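Local coordinates for protein CsuE (Acinetobacter baumannii, PDB 6FJY), which probably serves as the tip adhesin of the archaic chaperone-usher Csu pilus, which mediates attachment to surfaces and biofilm formation, at residues Ser31-Thr36 against Val129-Ser134; Val52-Asn57 against Ala123-Lys128; Ile72-Asn77 against Lys86-Phe91. All coordinates share one frame; numbering follows the deposited sequence.

Contact 1 (Ser31-Thr36 against Val129-Ser134)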
ATOM      1  N   SER B  31      -5.440  -5.032  24.285  1.00 59.51           N
ATOM      2  CA  SER B  31      -4.826  -4.357  25.419  1.00 46.10           C
ATOM      3  C   SER B  31      -3.809  -5.227  26.113  1.00 51.96           C
ATOM      4  O   SER B  31      -2.931  -4.699  26.817  1.00 35.03           O
ATOM      5  CB  SER B  31      -5.890  -3.965  26.434  1.00 47.92           C
ATOM      6  OG  SER B  31      -6.563  -5.143  26.876  1.00 35.69           O
ATOM      7  N   GLY B  32      -3.922  -6.544  25.943  1.00 53.66           N
ATOM      8  CA  GLY B  32      -3.233  -7.517  26.757  1.00 56.38           C
ATOM      9  C   GLY B  32      -4.170  -8.403  27.550  1.00 63.84           C
ATOM     10  O   GLY B  32      -3.803  -9.546  27.873  1.00 50.77           O
ATOM     11  N   LEU B  33      -5.378  -7.921  27.852  1.00 57.71           N
ATOM     12  CA  LEU B  33      -6.368  -8.675  28.606  1.00 52.60           C
ATOM     13  C   LEU B  33      -7.526  -9.079  27.704  1.00 50.73           C
ATOM     14  O   LEU B  33      -8.012  -8.283  26.895  1.00 47.87           O
ATOM     15  CB  LEU B  33      -6.892  -7.871  29.796  1.00 55.68           C
ATOM     16  CG  LEU B  33      -7.970  -8.530  30.653  1.00 61.37           C
ATOM     17  CD1 LEU B  33      -7.357  -9.640  31.498  1.00 63.83           C
ATOM     18  CD2 LEU B  33      -8.651  -7.514  31.541  1.00 64.05           C
ATOM     19  N   SER B  34      -7.981 -10.315  27.875  1.00 63.88           N
ATOM     20  CA  SER B  34      -9.043 -10.904  27.081  1.00 56.36           C
ATOM     21  C   SER B  34      -9.904 -11.755  28.000  1.00 51.44           C
ATOM     22  O   SER B  34      -9.400 -12.368  28.945  1.00 42.00           O
ATOM     23  CB  SER B  34      -8.487 -11.770  25.942  1.00 44.91           C
ATOM     24  OG  SER B  34      -7.590 -11.042  25.131  1.00 45.14           O
ATOM     25  N   CYS B  35     -11.211 -11.768  27.733  1.00 55.34           N
ATOM     26  CA  CYS B  35     -12.148 -12.555  28.524  1.00 51.56           C
ATOM     27  C   CYS B  35     -13.228 -13.115  27.617  1.00 55.29           C
ATOM     28  O   CYS B  35     -13.800 -12.393  26.799  1.00 54.63           O
ATOM     29  CB  CYS B  35     -12.791 -11.729  29.641  1.00 52.61           C
ATOM     30  SG  CYS B  35     -11.671 -11.098  30.892  1.00 42.66           S
ATOM     31  N   THR B  36     -13.475 -14.410  27.749  1.00 60.84           N
ATOM     32  CA  THR B  36     -14.579 -15.096  27.110  1.00 51.31           C
ATOM     33  C   THR B  36     -15.415 -15.754  28.198  1.00 53.28           C
ATOM     34  O   THR B  36     -14.918 -16.053  29.285  1.00 54.92           O
ATOM     35  CB  THR B  36     -14.087 -16.148  26.098  1.00 55.31           C
ATOM     36  OG1 THR B  36     -13.193 -17.063  26.744  1.00 47.96           O
ATOM     37  CG2 THR B  36     -13.359 -15.484  24.944  1.00 67.82           C
ATOM     38  N   VAL B 129       1.352  -3.868  30.854  1.00 61.21           N
ATOM     39  CA  VAL B 129       0.245  -3.452  31.695  1.00 46.73           C
ATOM     40  C   VAL B 129       0.070  -4.473  32.811  1.00 55.52           C
ATOM     41  O   VAL B 129       0.196  -5.681  32.583  1.00 51.98           O
ATOM     42  CB  VAL B 129      -1.056  -3.304  30.877  1.00 48.40           C
ATOM     43  CG1 VAL B 129      -2.178  -2.742  31.753  1.00 55.13           C
ATOM     44  CG2 VAL B 129      -0.838  -2.415  29.649  1.00 47.27           C
ATOM     45  N   LYS B 130      -0.206  -3.983  34.020  1.00 54.66           N
ATOM     46  CA  LYS B 130      -0.589  -4.826  35.142  1.00 48.46           C
ATOM     47  C   LYS B 130      -2.091  -4.694  35.360  1.00 50.13           C
ATOM     48  O   LYS B 130      -2.621  -3.579  35.423  1.00 43.65           O
ATOM     49  CB  LYS B 130       0.177  -4.458  36.413  1.00 51.37           C
ATOM     50  CG  LYS B 130      -0.030  -5.464  37.559  1.00 54.43           C
ATOM     51  CD  LYS B 130       0.822  -5.126  38.786  1.00 64.34           C
ATOM     52  CE  LYS B 130       2.318  -5.090  38.470  1.00 73.08           C
ATOM     53  NZ  LYS B 130       2.941  -6.428  38.454  1.00 70.84           N
ATOM     54  N   TRP B 131      -2.771  -5.833  35.444  1.00 57.73           N
ATOM     55  CA  TRP B 131      -4.223  -5.905  35.493  1.00 51.41           C
ATOM     56  C   TRP B 131      -4.667  -6.510  36.817  1.00 54.64           C
ATOM     57  O   TRP B 131      -4.018  -7.413  37.348  1.00 52.86           O
ATOM     58  CB  TRP B 131      -4.780  -6.748  34.336  1.00 54.65           C
ATOM     59  CG  TRP B 131      -4.374  -6.291  32.965  1.00 52.23           C
ATOM     60  CD1 TRP B 131      -3.266  -6.670  32.273  1.00 58.45           C
ATOM     61  CD2 TRP B 131      -5.088  -5.378  32.114  1.00 52.33           C
ATOM     62  NE1 TRP B 131      -3.233  -6.046  31.046  1.00 61.36           N
ATOM     63  CE2 TRP B 131      -4.341  -5.245  30.927  1.00 58.98           C
ATOM     64  CE3 TRP B 131      -6.276  -4.653  32.249  1.00 55.68           C
ATOM     65  CZ2 TRP B 131      -4.750  -4.423  29.872  1.00 59.33           C
ATOM     66  CZ3 TRP B 131      -6.680  -3.824  31.199  1.00 43.22           C
ATOM     67  CH2 TRP B 131      -5.921  -3.729  30.024  1.00 51.50           C
ATOM     68  N   PHE B 132      -5.778  -5.998  37.336  1.00 62.72           N
ATOM     69  CA  PHE B 132      -6.401  -6.447  38.576  1.00 48.70           C
ATOM     70  C   PHE B 132      -7.885  -6.616  38.269  1.00 59.92           C
ATOM     71  O   PHE B 132      -8.581  -5.624  38.034  1.00 52.55           O
ATOM     72  CB  PHE B 132      -6.182  -5.420  39.682  1.00 49.55           C
ATOM     73  CG  PHE B 132      -4.725  -5.084  39.928  1.00 52.76           C
ATOM     74  CD1 PHE B 132      -4.053  -4.181  39.116  1.00 56.34           C
ATOM     75  CD2 PHE B 132      -4.041  -5.659  40.986  1.00 57.25           C
ATOM     76  CE1 PHE B 132      -2.724  -3.869  39.348  1.00 64.97           C
ATOM     77  CE2 PHE B 132      -2.708  -5.358  41.226  1.00 60.90           C
ATOM     78  CZ  PHE B 132      -2.054  -4.458  40.411  1.00 65.72           C
ATOM     79  N   TYR B 133      -8.377  -7.854  38.222  1.00 56.55           N
ATOM     80  CA  TYR B 133      -9.725  -8.059  37.706  1.00 60.79           C
ATOM     81  C   TYR B 133     -10.467  -9.178  38.426  1.00 57.31           C
ATOM     82  O   TYR B 133      -9.874 -10.105  38.986  1.00 49.06           O
ATOM     83  CB  TYR B 133      -9.723  -8.343  36.193  1.00 60.79           C
ATOM     84  CG  TYR B 133      -8.943  -9.562  35.747  1.00 66.15           C
ATOM     85  CD1 TYR B 133      -9.546 -10.815  35.687  1.00 62.32           C
ATOM     86  CD2 TYR B 133      -7.612  -9.453  35.347  1.00 70.05           C
ATOM     87  CE1 TYR B 133      -8.836 -11.931  35.269  1.00 59.76           C
ATOM     88  CE2 TYR B 133      -6.896 -10.565  34.913  1.00 63.20           C
ATOM     89  CZ  TYR B 133      -7.514 -11.797  34.876  1.00 56.75           C
ATOM     90  OH  TYR B 133      -6.812 -12.898  34.459  1.00 48.15           O
ATOM     91  N   SER B 134     -11.800  -9.059  38.398  1.00 63.77           N
ATOM     92  CA  SER B 134     -12.714 -10.122  38.807  1.00 57.64           C
ATOM     93  C   SER B 134     -13.984  -9.955  37.976  1.00 62.53           C
ATOM     94  O   SER B 134     -14.777  -9.032  38.214  1.00 43.18           O
ATOM     95  CB  SER B 134     -13.003 -10.082  40.297  1.00 55.83           C
ATOM     96  OG  SER B 134     -14.027 -11.013  40.632  1.00 45.20           O
TER

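Contact 2 (Val52-Asn57 against Ala123-Lys128)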
ATOM      1  N   VAL B  52      -0.429   0.900  33.711  1.00 54.33           N
ATOM      2  CA  VAL B  52       0.505   0.873  32.594  1.00 52.62           C
ATOM      3  C   VAL B  52       1.908   1.018  33.171  1.00 63.65           C
ATOM      4  O   VAL B  52       2.303   2.094  33.620  1.00 50.66           O
ATOM      5  CB  VAL B  52       0.194   1.974  31.576  1.00 53.01           C
ATOM      6  CG1 VAL B  52       1.045   1.812  30.335  1.00 57.85           C
ATOM      7  CG2 VAL B  52      -1.289   1.908  31.199  1.00 54.98           C
ATOM      8  N   GLU B  53       2.652  -0.084  33.182  1.00 75.72           N
ATOM      9  CA  GLU B  53       4.016  -0.111  33.685  1.00 69.08           C
ATOM     10  C   GLU B  53       5.037   0.285  32.633  1.00 59.79           C
ATOM     11  O   GLU B  53       6.144   0.699  32.988  1.00 45.24           O
ATOM     12  CB  GLU B  53       4.335  -1.509  34.209  1.00 71.90           C
ATOM     13  CG  GLU B  53       3.310  -2.013  35.195  1.00 71.08           C
ATOM     14  CD  GLU B  53       3.941  -2.406  36.505  1.00 82.48           C
ATOM     15  OE1 GLU B  53       4.729  -3.376  36.512  1.00 80.21           O
ATOM     16  OE2 GLU B  53       3.664  -1.734  37.523  1.00 90.53           O
ATOM     17  N   GLN B  54       4.691   0.184  31.355  1.00 58.58           N
ATOM     18  CA  GLN B  54       5.612   0.585  30.305  1.00 56.57           C
ATOM     19  C   GLN B  54       4.805   0.928  29.065  1.00 50.11           C
ATOM     20  O   GLN B  54       3.847   0.227  28.725  1.00 39.23           O
ATOM     21  CB  GLN B  54       6.629  -0.519  30.007  1.00 62.28           C
ATOM     22  CG  GLN B  54       7.831  -0.055  29.208  1.00 78.59           C
ATOM     23  CD  GLN B  54       8.933  -1.095  29.174  1.00 89.76           C
ATOM     24  OE1 GLN B  54       8.765  -2.215  29.663  1.00 81.37           O
ATOM     25  NE2 GLN B  54      10.074  -0.727  28.608  1.00102.12           N
ATOM     26  N   MET B  55       5.187   2.024  28.413  1.00 57.53           N
ATOM     27  CA  MET B  55       4.456   2.528  27.255  1.00 52.66           C
ATOM     28  C   MET B  55       5.250   3.647  26.603  1.00 57.22           C
ATOM     29  O   MET B  55       6.026   4.347  27.264  1.00 43.04           O
ATOM     30  CB  MET B  55       3.067   3.044  27.637  1.00 56.16           C
ATOM     31  CG  MET B  55       2.129   3.171  26.436  1.00 65.52           C
ATOM     32  SD  MET B  55       0.627   4.052  26.836  1.00 37.35           S
ATOM     33  CE  MET B  55       1.335   5.389  27.771  1.00 47.14           C
ATOM     34  N   SER B  56       5.027   3.815  25.301  1.00 59.76           N
ATOM     35  CA  SER B  56       5.639   4.886  24.530  1.00 56.47           C
ATOM     36  C   SER B  56       4.617   5.436  23.553  1.00 54.13           C
ATOM     37  O   SER B  56       3.910   4.671  22.896  1.00 50.15           O
ATOM     38  CB  SER B  56       6.863   4.391  23.759  1.00 63.62           C
ATOM     39  OG  SER B  56       7.281   5.367  22.816  1.00 63.75           O
ATOM     40  N   ASN B  57       4.547   6.752  23.448  1.00 63.39           N
ATOM     41  CA  ASN B  57       3.764   7.377  22.396  1.00 66.84           C
ATOM     42  C   ASN B  57       4.599   7.660  21.153  1.00 60.42           C
ATOM     43  O   ASN B  57       4.060   8.142  20.155  1.00 55.86           O
ATOM     44  CB  ASN B  57       3.125   8.668  22.923  1.00 63.61           C
ATOM     45  CG  ASN B  57       2.213   8.415  24.106  1.00 59.17           C
ATOM     46  OD1 ASN B  57       1.048   8.067  23.944  1.00 51.90           O
ATOM     47  ND2 ASN B  57       2.746   8.590  25.305  1.00 83.46           N
ATOM     48  N   ALA B 123       7.015   0.940  18.131  1.00 60.47           N
ATOM     49  CA  ALA B 123       6.928   1.614  19.422  1.00 60.82           C
ATOM     50  C   ALA B 123       8.264   1.541  20.139  1.00 59.06           C
ATOM     51  O   ALA B 123       8.919   0.496  20.158  1.00 38.81           O
ATOM     52  CB  ALA B 123       5.830   0.988  20.282  1.00 53.96           C
ATOM     53  N   ASP B 124       8.676   2.675  20.716  1.00 68.73           N
ATOM     54  CA  ASP B 124      10.014   2.766  21.289  1.00 63.95           C
ATOM     55  C   ASP B 124      10.175   1.852  22.497  1.00 69.81           C
ATOM     56  O   ASP B 124      11.293   1.431  22.812  1.00 73.28           O
ATOM     57  CB  ASP B 124      10.324   4.218  21.635  1.00 54.29           C
ATOM     58  CG  ASP B 124      10.546   5.059  20.394  1.00 58.18           C
ATOM     59  OD1 ASP B 124      10.548   4.482  19.283  1.00 48.21           O
ATOM     60  OD2 ASP B 124      10.714   6.292  20.519  1.00 54.41           O
ATOM     61  N   SER B 125       9.079   1.517  23.164  1.00 62.97           N
ATOM     62  CA  SER B 125       9.067   0.503  24.199  1.00 65.14           C
ATOM     63  C   SER B 125       7.821  -0.348  24.024  1.00 59.23           C
ATOM     64  O   SER B 125       6.823   0.108  23.449  1.00 48.15           O
ATOM     65  CB  SER B 125       9.073   1.113  25.609  1.00 76.08           C
ATOM     66  OG  SER B 125       7.799   1.622  25.956  1.00 74.99           O
ATOM     67  N   PRO B 126       7.854  -1.587  24.492  1.00 63.18           N
ATOM     68  CA  PRO B 126       6.630  -2.383  24.513  1.00 64.79           C
ATOM     69  C   PRO B 126       5.627  -1.822  25.505  1.00 57.78           C
ATOM     70  O   PRO B 126       5.951  -1.060  26.418  1.00 40.88           O
ATOM     71  CB  PRO B 126       7.112  -3.777  24.926  1.00 65.07           C
ATOM     72  CG  PRO B 126       8.479  -3.589  25.464  1.00 62.50           C
ATOM     73  CD  PRO B 126       9.045  -2.396  24.780  1.00 60.47           C
ATOM     74  N   LEU B 127       4.377  -2.198  25.283  1.00 59.16           N
ATOM     75  CA  LEU B 127       3.275  -1.860  26.172  1.00 63.90           C
ATOM     76  C   LEU B 127       3.152  -2.974  27.204  1.00 60.35           C
ATOM     77  O   LEU B 127       2.741  -4.092  26.874  1.00 51.21           O
ATOM     78  CB  LEU B 127       1.987  -1.699  25.363  1.00 61.30           C
ATOM     79  CG  LEU B 127       0.745  -0.974  25.879  1.00 59.00           C
ATOM     80  CD1 LEU B 127      -0.449  -1.913  25.925  1.00 61.57           C
ATOM     81  CD2 LEU B 127       0.975  -0.312  27.230  1.00 60.40           C
ATOM     82  N   LYS B 128       3.505  -2.673  28.451  1.00 69.11           N
ATOM     83  CA  LYS B 128       3.383  -3.609  29.561  1.00 63.07           C
ATOM     84  C   LYS B 128       2.364  -3.062  30.552  1.00 62.41           C
ATOM     85  O   LYS B 128       2.504  -1.936  31.041  1.00 39.87           O
ATOM     86  CB  LYS B 128       4.731  -3.848  30.248  1.00 53.12           C
ATOM     87  CG  LYS B 128       4.662  -4.819  31.430  1.00 61.56           C
ATOM     88  CD  LYS B 128       5.987  -4.913  32.165  1.00 77.33           C
ATOM     89  CE  LYS B 128       7.160  -5.175  31.222  1.00 88.17           C
ATOM     90  NZ  LYS B 128       8.379  -5.631  31.974  1.00 95.86           N
TER
HETATM   91  O   HOH W   1       4.399   1.269  23.689  1.00 50.83           O

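Contact 3 (Ile72-Asn77 against Lys86-Phe91)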
ATOM      1  N   ILE B  72      -2.657   6.866  22.921  1.00 59.19           N
ATOM      2  CA  ILE B  72      -3.192   5.566  23.314  1.00 51.03           C
ATOM      3  C   ILE B  72      -4.329   5.778  24.305  1.00 45.55           C
ATOM      4  O   ILE B  72      -4.190   6.552  25.256  1.00 37.36           O
ATOM      5  CB  ILE B  72      -2.104   4.662  23.924  1.00 58.32           C
ATOM      6  CG1 ILE B  72      -0.883   4.596  23.017  1.00 59.34           C
ATOM      7  CG2 ILE B  72      -2.670   3.276  24.162  1.00 45.27           C
ATOM      8  CD1 ILE B  72      -1.209   4.216  21.587  1.00 61.28           C
ATOM      9  N   LEU B  73      -5.437   5.064  24.098  1.00 53.20           N
ATOM     10  CA  LEU B  73      -6.643   5.195  24.905  1.00 55.51           C
ATOM     11  C   LEU B  73      -7.158   3.815  25.297  1.00 50.65           C
ATOM     12  O   LEU B  73      -6.811   2.811  24.676  1.00 45.13           O
ATOM     13  CB  LEU B  73      -7.711   6.010  24.162  1.00 59.03           C
ATOM     14  CG  LEU B  73      -7.267   7.386  23.649  1.00 65.83           C
ATOM     15  CD1 LEU B  73      -6.793   7.301  22.214  1.00 66.10           C
ATOM     16  CD2 LEU B  73      -8.361   8.437  23.785  1.00 58.08           C
ATOM     17  N   ASP B  74      -8.049   3.786  26.300  1.00 51.10           N
ATOM     18  CA  ASP B  74      -8.237   2.626  27.167  1.00 58.34           C
ATOM     19  C   ASP B  74      -9.576   1.906  27.044  1.00 66.62           C
ATOM     20  O   ASP B  74      -9.907   1.133  27.953  1.00 77.31           O
ATOM     21  CB  ASP B  74      -8.057   3.033  28.629  1.00 51.43           C
ATOM     22  CG  ASP B  74      -9.148   3.976  29.130  1.00 54.60           C
ATOM     23  OD1 ASP B  74     -10.188   4.174  28.460  1.00 48.53           O
ATOM     24  OD2 ASP B  74      -8.929   4.546  30.215  1.00 49.18           O
ATOM     25  N   SER B  75     -10.368   2.176  26.003  1.00 59.40           N
ATOM     26  CA  SER B  75     -11.634   1.486  25.683  1.00 72.99           C
ATOM     27  C   SER B  75     -12.857   2.241  26.171  1.00 58.83           C
ATOM     28  O   SER B  75     -13.959   2.001  25.677  1.00 66.33           O
ATOM     29  CB  SER B  75     -11.715   0.037  26.204  1.00 76.96           C
ATOM     30  OG  SER B  75     -11.665  -0.046  27.611  1.00 73.65           O
ATOM     31  N   ASN B  76     -12.679   3.136  27.140  1.00 64.54           N
ATOM     32  CA  ASN B  76     -13.578   4.266  27.324  1.00 57.35           C
ATOM     33  C   ASN B  76     -13.078   5.503  26.586  1.00 65.66           C
ATOM     34  O   ASN B  76     -13.582   6.603  26.825  1.00 61.07           O
ATOM     35  CB  ASN B  76     -13.762   4.571  28.805  1.00 60.45           C
ATOM     36  CG  ASN B  76     -14.529   3.477  29.528  1.00 57.39           C
ATOM     37  OD1 ASN B  76     -15.454   2.885  28.980  1.00 57.36           O
ATOM     38  ND2 ASN B  76     -14.128   3.191  30.767  1.00 70.62           N
ATOM     39  N   ASN B  77     -12.099   5.338  25.688  1.00 70.10           N
ATOM     40  CA  ASN B  77     -11.486   6.446  24.942  1.00 72.85           C
ATOM     41  C   ASN B  77     -10.977   7.538  25.873  1.00 72.66           C
ATOM     42  O   ASN B  77     -11.017   8.724  25.538  1.00 67.52           O
ATOM     43  CB  ASN B  77     -12.443   7.036  23.910  1.00 71.53           C
ATOM     44  CG  ASN B  77     -12.340   6.341  22.566  1.00 81.13           C
ATOM     45  OD1 ASN B  77     -11.486   6.677  21.742  1.00 81.34           O
ATOM     46  ND2 ASN B  77     -13.215   5.364  22.336  1.00 77.06           N
ATOM     47  N   LYS B  86      -5.973   3.434  36.605  1.00 64.97           N
ATOM     48  CA  LYS B  86      -7.366   3.785  36.366  1.00 64.33           C
ATOM     49  C   LYS B  86      -8.232   2.589  36.710  1.00 66.58           C
ATOM     50  O   LYS B  86      -8.067   1.509  36.133  1.00 48.28           O
ATOM     51  CB  LYS B  86      -7.619   4.210  34.919  1.00 78.49           C
ATOM     52  CG  LYS B  86      -9.067   4.631  34.682  1.00 90.97           C
ATOM     53  CD  LYS B  86      -9.460   4.538  33.214  1.00107.74           C
ATOM     54  CE  LYS B  86     -10.947   4.854  33.001  1.00113.83           C
ATOM     55  NZ  LYS B  86     -11.368   4.853  31.561  1.00102.49           N
ATOM     56  N   ASP B  87      -9.160   2.797  37.632  1.00 71.09           N
ATOM     57  CA  ASP B  87     -10.191   1.826  37.948  1.00 66.20           C
ATOM     58  C   ASP B  87     -11.338   1.960  36.950  1.00 56.89           C
ATOM     59  O   ASP B  87     -12.004   2.999  36.905  1.00 65.96           O
ATOM     60  CB  ASP B  87     -10.692   2.046  39.375  1.00 58.10           C
ATOM     61  CG  ASP B  87     -11.374   0.818  39.943  1.00 61.23           C
ATOM     62  OD1 ASP B  87     -11.888   0.009  39.145  1.00 56.90           O
ATOM     63  OD2 ASP B  87     -11.389   0.665  41.178  1.00 59.88           O
ATOM     64  N   MET B  88     -11.578   0.910  36.166  1.00 68.08           N
ATOM     65  CA  MET B  88     -12.665   0.911  35.199  1.00 68.10           C
ATOM     66  C   MET B  88     -13.880   0.110  35.673  1.00 63.54           C
ATOM     67  O   MET B  88     -14.828  -0.065  34.905  1.00 76.45           O
ATOM     68  CB  MET B  88     -12.153   0.405  33.846  1.00 70.89           C
ATOM     69  CG  MET B  88     -11.103   1.325  33.225  1.00 65.50           C
ATOM     70  SD  MET B  88     -11.146   1.447  31.441  1.00 39.28           S
ATOM     71  CE  MET B  88     -10.822  -0.223  31.115  1.00 38.75           C
ATOM     72  N   SER B  89     -13.897  -0.307  36.941  1.00 57.36           N
ATOM     73  CA  SER B  89     -14.946  -1.175  37.471  1.00 67.10           C
ATOM     74  C   SER B  89     -16.344  -0.566  37.347  1.00 65.13           C
ATOM     75  O   SER B  89     -16.612   0.516  37.877  1.00 46.40           O
ATOM     76  CB  SER B  89     -14.661  -1.492  38.942  1.00 60.27           C
ATOM     77  OG  SER B  89     -13.279  -1.660  39.179  1.00 52.35           O
ATOM     78  N   SER B  90     -17.236  -1.288  36.665  1.00 62.98           N
ATOM     79  CA  SER B  90     -18.658  -0.976  36.596  1.00 65.97           C
ATOM     80  C   SER B  90     -19.431  -2.272  36.383  1.00 78.25           C
ATOM     81  O   SER B  90     -18.854  -3.360  36.274  1.00 76.99           O
ATOM     82  CB  SER B  90     -18.967   0.020  35.478  1.00 60.74           C
ATOM     83  OG  SER B  90     -18.809  -0.556  34.201  1.00 45.21           O
ATOM     84  N   PHE B  91     -20.754  -2.144  36.326  1.00 73.69           N
ATOM     85  CA  PHE B  91     -21.620  -3.268  36.009  1.00 65.71           C
ATOM     86  C   PHE B  91     -21.670  -3.560  34.517  1.00 72.88           C
ATOM     87  O   PHE B  91     -22.022  -4.677  34.125  1.00 62.48           O
ATOM     88  CB  PHE B  91     -23.033  -2.992  36.512  1.00 65.99           C
ATOM     89  CG  PHE B  91     -23.178  -3.116  37.994  1.00 80.79           C
ATOM     90  CD1 PHE B  91     -23.126  -4.362  38.600  1.00 84.84           C
ATOM     91  CD2 PHE B  91     -23.387  -1.995  38.781  1.00 73.80           C
ATOM     92  CE1 PHE B  91     -23.266  -4.483  39.969  1.00 80.78           C
ATOM     93  CE2 PHE B  91     -23.536  -2.109  40.146  1.00 73.19           C
ATOM     94  CZ  PHE B  91     -23.473  -3.353  40.743  1.00 81.52           C
TER

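Contact 1 (Ser31-Thr36 against Val129-Ser134)
Leu33 and Trp131 face each other with CA atoms 7.7 Å apart, and Gly32 and Val129 lie 7.3 Å apart between their CA atoms. These spacings are too wide for strand pairing, so Ser31-Thr36 and Val129-Ser134 meet through side chains. At Gly32 the first segment turns a corner with phi at 117°, a value that glycine adopts readily. Ser31 fixes the corner with an ST turn: its OG accepts from Leu33 N at 3.2 Å and is also hydrogen-bonded to Leu104 O.

Leu33 then enters between two aromatic rings. Its CB sits over the centre of the six-membered ring of Trp131, 3.8 Å from that centroid and 11° off the normal, a clear CH-pi contact. Val129 CG1 covers the opposite face of the indole nearer its rim, while Ser31 O lies at the ring edge, in plane. With CG of Leu33 anti to the backbone N (chi1 178°), the two methyls diverge: CD2 packs against Trp131 CE3 at 3.8 Å, and CD1 reaches Tyr133 CE2 at 3.6 Å, meeting that ring obliquely and off-centre. A branched leucine suits this place because each methyl serves a different ring. Trp131 contributes a broad apolar surface, and its NE1 is satisfied by a hydrogen bond to Ser169 OG. Val4 and Leu104 add to the apolar packing. Strand 33-35, paired with strand 2-4, thus packs across strand 119-136 of another sheet, as two sheets face each other in a beta sandwich, the Ig-like fold expected for this pilin family.

Contact 2 (Val52-Asn57 against Ala123-Lys128)
Lys128 O is gripped by two successive amides, Glu53 N at 2.8 Å and Gln54 N at 3.1 Å, so that two residues of one strand face a single residue of the other: a classic beta bulge. Gln54 N lies in the plane of the Lys128 carbonyl, on a lone pair, whereas Glu53 N is tilted from it. In return, Lys128 N donates to Gln54 O over 2.9 Å, completing an antiparallel hydrogen-bonded pair. Leu127 CA supplies a weaker CA-H...O contact to the same Gln54 oxygen.

Beyond this pair the chains stand further apart, with the Ser56 and Ser125 CA atoms separated by 5.6 Å, and a water bridges them, accepting from Ser56 N and donating to Ser125 O. Ser56 OG turns to Ser58 O, while Asp124 is held by Ser58 and Thr60.

The side chains of Gln54 and Lys128 touch at CB (3.8 Å), spread, and meet again where Gln54 OE1 comes against Lys128 CE at 3.7 Å. Glu53 pairs instead with Arg51. On the buried side, Leu127 CD2 lies 3.8 Å from Val52 CG1 and equally far from Met55 CG. The methionine and leucine run side by side, pointing the same way, with CG of Met55 anti to its amide nitrogen (chi1 -162°).

The extra residue of the bulge shifts the alternation, so that Val52 and Met55 both reach Leu127 while Gln54 and Lys128 share the more exposed face; away from the bulge, water carries the link where direct bonding stops.

Contact 3 (Ile72-Asn77 against Lys86-Phe91)
Asp74 and Lys86 form a salt bridge, with Lys86 NZ 2.8 Å from Asp74 OD2. The ammonium comes to the syn side of the carboxylate but 33° out of its plane, and the two side chains cross at about a right angle. An extended lysine spans the 9.3 Å between the CA atoms of Asp74 and Lys86; its CG is anti to the backbone N (chi1 -178°). Both charges have further partners. OD2 is hydrogen-bonded to Tyr50 OH as well, and NZ makes a second salt bridge with Glu78 OE1. The other carboxylate oxygen, Asp74 OD1, accepts from Asn76 N at 3.0 Å, and more weakly from Glu78 N.

The bond from Asn76 N defines an Asx turn, which shapes the chain as it leaves strand 71-73, at the rim of a three-stranded antiparallel sheet; Lys86-Phe91 belongs to the long loop leading on to strand 103-110. Aspartate suits the turn because its short side chain, with CG between the backbone N and carbonyl carbon (chi1 67°), can take the amide two residues on while offering its other oxygen across the contact. The nearby Lys86 ammonium would probably favour the ionised form.

The thioether of Met88 packs against the carbonyl and carboxylate carbon of Asp74. Its flexible chain, bent at chi2 and chi3, slides past Asp74 in the opposite direction, bringing Met88 SD within 4.0 Å of Asp74 CG and Met88 CE within 3.6 Å of Asp74 O.

From the N terminus the chain passes strand 24-31, turns the corner into Ser31-Thr36 and opens the loop that contact 1 will close only at Val129-Ser134. Within it, Val52-Asn57 begins a second loop, closed by contact 2 at Ala123-Lys128, and inside that lies the short loop of contact 3, from Ile72-Asn77 to Lys86-Phe91. The three are therefore nested, none crossing. Contacts 1 and 2 share strand 119-136 and touch where Ser31 meets Leu127; contacts 2 and 3 touch where Met55 meets Ile72. Contact 1 joins the small sheet to the large mixed one, contact 2 pairs strands within the latter, and contact 3 ties the end of strand 71-73 to its following loop.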